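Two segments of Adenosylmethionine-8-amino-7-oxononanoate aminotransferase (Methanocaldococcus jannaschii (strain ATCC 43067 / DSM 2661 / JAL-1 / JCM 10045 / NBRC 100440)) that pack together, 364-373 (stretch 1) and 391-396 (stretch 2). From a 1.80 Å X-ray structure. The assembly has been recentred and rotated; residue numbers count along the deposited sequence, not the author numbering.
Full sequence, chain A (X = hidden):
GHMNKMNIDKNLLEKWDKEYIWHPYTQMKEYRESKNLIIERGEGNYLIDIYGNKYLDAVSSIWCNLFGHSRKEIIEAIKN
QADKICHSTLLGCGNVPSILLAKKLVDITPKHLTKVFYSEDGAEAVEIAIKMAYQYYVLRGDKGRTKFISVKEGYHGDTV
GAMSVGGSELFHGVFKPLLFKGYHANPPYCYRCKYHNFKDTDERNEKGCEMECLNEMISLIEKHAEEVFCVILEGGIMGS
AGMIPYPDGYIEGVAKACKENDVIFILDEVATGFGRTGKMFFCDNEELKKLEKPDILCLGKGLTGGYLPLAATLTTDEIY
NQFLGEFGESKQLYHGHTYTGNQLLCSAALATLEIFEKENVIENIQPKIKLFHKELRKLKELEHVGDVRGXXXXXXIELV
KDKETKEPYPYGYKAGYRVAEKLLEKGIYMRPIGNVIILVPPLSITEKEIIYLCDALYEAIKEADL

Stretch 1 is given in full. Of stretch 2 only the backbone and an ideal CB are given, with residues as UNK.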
ATOM      1  N   ASN A 364       1.340 -15.470  28.173  1.00 23.06           N
ATOM      2  CA  ASN A 364       0.206 -16.406  28.192  1.00 25.76           C
ATOM      3  C   ASN A 364       0.229 -17.351  27.001  1.00 27.08           C
ATOM      4  O   ASN A 364      -0.299 -18.449  27.094  1.00 27.04           O
ATOM      5  CB  ASN A 364      -1.158 -15.752  28.478  1.00 28.18           C
ATOM      6  CG  ASN A 364      -1.210 -15.065  29.834  1.00 34.47           C
ATOM      7  OD1 ASN A 364      -0.518 -15.457  30.774  1.00 40.07           O
ATOM      8  ND2 ASN A 364      -1.998 -14.014  29.976  1.00 36.18           N
ATOM      9  N   ILE A 365       0.903 -16.984  25.892  1.00 24.54           N
ATOM     10  CA  ILE A 365       0.905 -17.918  24.776  1.00 22.19           C
ATOM     11  C   ILE A 365       1.966 -19.005  24.953  1.00 20.77           C
ATOM     12  O   ILE A 365       1.969 -19.965  24.199  1.00 18.72           O
ATOM     13  CB  ILE A 365       1.042 -17.262  23.377  1.00 22.47           C
ATOM     14  CG1 ILE A 365       2.438 -16.643  23.169  1.00 25.20           C
ATOM     15  CG2 ILE A 365      -0.086 -16.259  23.118  1.00 25.28           C
ATOM     16  CD1 ILE A 365       2.567 -15.820  21.872  1.00 24.86           C
ATOM     17  N   GLN A 366       2.870 -18.868  25.914  1.00 18.69           N
ATOM     18  CA  GLN A 366       3.974 -19.811  25.999  1.00 22.17           C
ATOM     19  C   GLN A 366       3.472 -21.248  26.194  1.00 19.34           C
ATOM     20  O   GLN A 366       3.910 -22.137  25.484  1.00 18.78           O
ATOM     21  CB  GLN A 366       5.032 -19.449  27.066  1.00 19.69           C
ATOM     22  CG  GLN A 366       5.844 -18.165  26.812  1.00 20.15           C
ATOM     23  CD  GLN A 366       6.430 -17.953  25.429  1.00 21.64           C
ATOM     24  OE1 GLN A 366       7.159 -18.789  24.888  1.00 21.64           O
ATOM     25  NE2 GLN A 366       6.047 -16.848  24.812  1.00 19.98           N
ATOM     26  N   PRO A 367       2.618 -21.605  27.170  1.00 24.66           N
ATOM     27  CA  PRO A 367       2.180 -23.009  27.231  1.00 24.20           C
ATOM     28  C   PRO A 367       1.394 -23.450  25.997  1.00 20.21           C
ATOM     29  O   PRO A 367       1.354 -24.634  25.678  1.00 19.65           O
ATOM     30  CB  PRO A 367       1.263 -23.047  28.469  1.00 28.07           C
ATOM     31  CG  PRO A 367       0.946 -21.596  28.824  1.00 28.27           C
ATOM     32  CD  PRO A 367       2.080 -20.758  28.265  1.00 26.44           C
ATOM     33  N   LYS A 368       0.750 -22.504  25.285  1.00 17.48           N
ATOM     34  CA  LYS A 368      -0.006 -22.920  24.111  1.00 18.90           C
ATOM     35  C   LYS A 368       0.919 -23.292  22.960  1.00 18.53           C
ATOM     36  O   LYS A 368       0.664 -24.248  22.213  1.00 17.96           O
ATOM     37  CB  LYS A 368      -1.011 -21.827  23.692  1.00 18.07           C
ATOM     38  CG  LYS A 368      -1.951 -21.361  24.806  1.00 20.07           C
ATOM     39  CD  LYS A 368      -3.211 -20.776  24.167  1.00 21.31           C
ATOM     40  CE  LYS A 368      -3.020 -19.318  23.800  1.00 19.01           C
ATOM     41  NZ  LYS A 368      -4.298 -18.688  23.356  1.00 20.96           N
ATOM     42  N   ILE A 369       2.006 -22.521  22.804  1.00 18.99           N
ATOM     43  CA  ILE A 369       2.989 -22.904  21.785  1.00 18.63           C
ATOM     44  C   ILE A 369       3.623 -24.259  22.110  1.00 19.94           C
ATOM     45  O   ILE A 369       3.863 -25.086  21.223  1.00 19.52           O
ATOM     46  CB  ILE A 369       4.051 -21.787  21.659  1.00 20.94           C
ATOM     47  CG1 ILE A 369       3.449 -20.552  20.981  1.00 19.38           C
ATOM     48  CG2 ILE A 369       5.308 -22.262  20.939  1.00 19.92           C
ATOM     49  CD1 ILE A 369       4.247 -19.278  21.214  1.00 17.30           C
ATOM     50  N   LYS A 370       3.988 -24.458  23.391  1.00 22.41           N
ATOM     51  CA  LYS A 370       4.575 -25.726  23.809  1.00 24.06           C
ATOM     52  C   LYS A 370       3.613 -26.880  23.502  1.00 20.90           C
ATOM     53  O   LYS A 370       4.011 -27.911  22.969  1.00 22.39           O
ATOM     54  CB  LYS A 370       4.866 -25.665  25.312  1.00 25.70           C
ATOM     55  CG  LYS A 370       6.316 -25.798  25.760  1.00 39.58           C
ATOM     56  CD  LYS A 370       6.589 -24.857  26.927  1.00 36.27           C
ATOM     57  CE  LYS A 370       8.048 -24.519  27.098  1.00 41.99           C
ATOM     58  NZ  LYS A 370       8.165 -23.117  27.560  1.00 49.35           N
ATOM     59  N   LEU A 371       2.324 -26.688  23.791  1.00 25.97           N
ATOM     60  CA  LEU A 371       1.311 -27.692  23.471  1.00 23.77           C
ATOM     61  C   LEU A 371       1.213 -27.941  21.963  1.00 23.10           C
ATOM     62  O   LEU A 371       1.124 -29.085  21.509  1.00 22.90           O
ATOM     63  CB  LEU A 371      -0.032 -27.291  24.097  1.00 22.21           C
ATOM     64  CG  LEU A 371      -1.222 -28.188  23.696  1.00 24.65           C
ATOM     65  CD1 LEU A 371      -1.095 -29.616  24.262  1.00 25.32           C
ATOM     66  CD2 LEU A 371      -2.570 -27.568  24.037  1.00 26.25           C
ATOM     67  N   PHE A 372       1.182 -26.854  21.173  1.00 20.77           N
ATOM     68  CA  PHE A 372       1.152 -26.952  19.720  1.00 21.31           C
ATOM     69  C   PHE A 372       2.316 -27.815  19.192  1.00 23.40           C
ATOM     70  O   PHE A 372       2.120 -28.705  18.371  1.00 24.20           O
ATOM     71  CB  PHE A 372       1.237 -25.519  19.141  1.00 19.89           C
ATOM     72  CG  PHE A 372       1.043 -25.368  17.653  1.00 19.57           C
ATOM     73  CD1 PHE A 372       0.147 -26.182  16.985  1.00 18.71           C
ATOM     74  CD2 PHE A 372       1.732 -24.406  16.923  1.00 18.47           C
ATOM     75  CE1 PHE A 372      -0.121 -26.001  15.633  1.00 18.17           C
ATOM     76  CE2 PHE A 372       1.524 -24.255  15.546  1.00 20.05           C
ATOM     77  CZ  PHE A 372       0.595 -25.054  14.907  1.00 21.04           C
ATOM     78  N   HIS A 373       3.540 -27.549  19.654  1.00 22.44           N
ATOM     79  CA  HIS A 373       4.681 -28.269  19.098  1.00 22.31           C
ATOM     80  C   HIS A 373       4.608 -29.744  19.493  1.00 23.21           C
ATOM     81  O   HIS A 373       5.011 -30.605  18.702  1.00 23.44           O
ATOM     82  CB  HIS A 373       6.035 -27.601  19.476  1.00 24.34           C
ATOM     83  CG  HIS A 373       6.205 -26.228  18.899  1.00 24.43           C
ATOM     84  ND1 HIS A 373       7.240 -25.386  19.265  1.00 26.66           N
ATOM     85  CD2 HIS A 373       5.459 -25.537  17.998  1.00 23.69           C
ATOM     86  CE1 HIS A 373       7.135 -24.229  18.604  1.00 26.65           C
ATOM     87  NE2 HIS A 373       6.058 -24.298  17.794  1.00 24.18           N
ATOM     88  N   UNK A 391       8.763 -21.673  13.962  1.00 19.59           N
ATOM     89  CA  UNK A 391       9.040 -21.032  15.238  1.00 19.95           C
ATOM     90  C   UNK A 391       7.720 -20.557  15.837  1.00 18.17           C
ATOM     91  O   UNK A 391       6.925 -19.914  15.146  1.00 18.56           O
ATOM     92  CB  UNK A 391      10.021 -19.870  15.072  1.00 19.95           C
ATOM     93  N   UNK A 392       7.459 -20.931  17.085  1.00 18.39           N
ATOM     94  CA  UNK A 392       6.221 -20.543  17.780  1.00 19.42           C
ATOM     95  C   UNK A 392       4.966 -20.987  17.014  1.00 19.58           C
ATOM     96  O   UNK A 392       4.817 -22.172  16.678  1.00 19.85           O
ATOM     97  CB  UNK A 392       6.190 -19.027  17.984  1.00 19.42           C
ATOM     98  N   UNK A 393       4.117 -20.003  16.657  1.00 19.51           N
ATOM     99  CA  UNK A 393       2.896 -20.260  15.902  1.00 19.49           C
ATOM    100  C   UNK A 393       3.095 -20.061  14.389  1.00 23.07           C
ATOM    101  O   UNK A 393       2.150 -19.662  13.707  1.00 21.99           O
ATOM    102  CB  UNK A 393       1.777 -19.346  16.405  1.00 19.49           C
ATOM    103  N   UNK A 394       4.330 -20.220  13.870  1.00 16.69           N
ATOM    104  CA  UNK A 394       4.507 -20.185  12.432  1.00 17.06           C
ATOM    105  C   UNK A 394       5.183 -21.500  12.058  1.00 17.56           C
ATOM    106  O   UNK A 394       6.372 -21.710  12.314  1.00 18.58           O
ATOM    107  CB  UNK A 394       5.322 -18.970  11.983  1.00 17.06           C
ATOM    108  N   UNK A 395       4.419 -22.393  11.441  1.00 18.13           N
ATOM    109  CA  UNK A 395       4.841 -23.774  11.264  1.00 17.16           C
ATOM    110  C   UNK A 395       4.591 -24.170   9.825  1.00 17.13           C
ATOM    111  O   UNK A 395       3.578 -23.793   9.230  1.00 17.35           O
ATOM    112  CB  UNK A 395       4.109 -24.711  12.227  1.00 17.16           C
ATOM    113  N   UNK A 396       5.525 -24.923   9.246  1.00 17.44           N
ATOM    114  CA  UNK A 396       5.235 -25.545   7.962  1.00 15.23           C
ATOM    115  C   UNK A 396       5.336 -27.067   8.067  1.00 17.98           C
ATOM    116  O   UNK A 396       6.151 -27.594   8.863  1.00 18.69           O
ATOM    117  CB  UNK A 396       6.188 -25.020   6.887  1.00 15.23           C
TER

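Stretch 1 is largely helical, and one side of it offers Ile 365, Lys 368, Ile 369, Phe 372 and His 373 to stretch 2. The surface is mostly apolar, with the imidazole of His 373 as a polar group at one end. Stretch 2 makes a type II' beta turn from 391 to 394. Two 2.9 Å backbone hydrogen bonds close it: N of 391 to O of 394, and N of 394 to O of 391.

Position 391 has extended backbone angles, -139/128. Its CA-to-CB bond points away from the helix, and nothing of stretch 1 lies within 5.5 Å of the ideal CB. Stretch 1 sets little limit here; a long polar or charged chain is as acceptable as a short one. The residue is Arg 391. Its guanidinium group is hydrogen-bonded elsewhere in the structure.

The CA of 392 and the CA of Ile 369 are the nearest CA pair across the stretches, 5.7 Å apart. The angles 57/-121 fit the second position of a type II' turn. They strongly favour glycine; Asn or Asp would be less likely. The ideal CB points away and is 3.8 Å from Ile 369 CD1, a normal contact; the backbone angles, not a clash, favour glycine. The residue is Gly 392. Gly 392 CA lies 3.7 Å from Ile 369 CG2. His 373 NE2 donates a hydrogen bond to Gly 392 O at 2.7 Å, with an N-H...acceptor angle of 155°. The same oxygen, Gly 392 O, lies at the edge of the Phe 372 ring, 3.8 Å from Phe 372 CD2.

Position 393 has angles of -95/26, which most residues can adopt. CA-to-CB points sideways, and the ideal CB is 5.0 Å from both Phe 372 CE2 and Ile 369 CG1. A side chain that turns to the helix meets Ile 365, Ile 369, Phe 372 and the CB of Lys 368. Leu, Met, Ile or an aromatic residue would suit; a large flat ring could touch all four. The residue is Phe 393, with chi1 in m. Ile 369 CG1 sits over one face of its ring, 3.7 Å from Phe 393 CZ, in a CH-pi contact. At the ring edge, Lys 368 CB is 4.0 Å from Phe 393 CZ, and Phe 372 CD2 is 3.8 Å from Phe 393 CD1. The two Phe rings are oblique, with planes at 47°. Ile 365 CB is 4.0 Å from Phe 393 CE2.

Position 394 begins the strand. Its CA-to-CB points away, so stretch 1 would allow small or large, polar or apolar chains. It is Met 394, which makes no contact.

CA-to-CB of 395 points toward the helix, its ideal CB 4.2 Å from Phe 372 CE2. Val, Ile or Ala would suit. It is Val 395, and Val 395 CG2 packs 3.7 Å from Phe 372 CE2.

Position 396 is out of reach, and its angles, -120/146, suit most residues other than proline, glycine included. It is Gly 396.

Stretch 2, residues 391-396: RGFMVG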
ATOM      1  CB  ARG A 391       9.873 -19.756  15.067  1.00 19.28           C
ATOM      2  CG  ARG A 391      11.283 -19.932  14.536  1.00 23.47           C
ATOM      3  CD  ARG A 391      11.998 -18.569  14.695  1.00 27.12           C
ATOM      4  NE  ARG A 391      13.397 -18.683  14.313  1.00 25.52           N
ATOM      5  CZ  ARG A 391      14.329 -19.136  15.142  1.00 28.38           C
ATOM      6  NH1 ARG A 391      14.018 -19.419  16.398  1.00 25.94           N
ATOM      7  NH2 ARG A 391      15.587 -19.188  14.729  1.00 29.04           N
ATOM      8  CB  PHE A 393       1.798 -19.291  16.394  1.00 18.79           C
ATOM      9  CG  PHE A 393       1.114 -19.598  17.695  1.00 16.79           C
ATOM     10  CD1 PHE A 393       0.727 -20.903  17.995  1.00 17.97           C
ATOM     11  CD2 PHE A 393       0.916 -18.583  18.642  1.00 18.49           C
ATOM     12  CE1 PHE A 393       0.088 -21.198  19.201  1.00 19.69           C
ATOM     13  CE2 PHE A 393       0.267 -18.876  19.834  1.00 21.11           C
ATOM     14  CZ  PHE A 393      -0.148 -20.172  20.103  1.00 19.17           C
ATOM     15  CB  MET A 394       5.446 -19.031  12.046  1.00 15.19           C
ATOM     16  CG  MET A 394       4.913 -17.700  12.509  1.00 16.54           C
ATOM     17  SD  MET A 394       5.986 -16.293  12.063  1.00 18.45           S
ATOM     18  CE  MET A 394       5.278 -15.931  10.458  1.00 19.31           C
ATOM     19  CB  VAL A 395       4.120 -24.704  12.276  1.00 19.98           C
ATOM     20  CG1 VAL A 395       4.192 -26.185  11.882  1.00 24.63           C
ATOM     21  CG2 VAL A 395       4.679 -24.512  13.666  1.00 19.91           C
TER
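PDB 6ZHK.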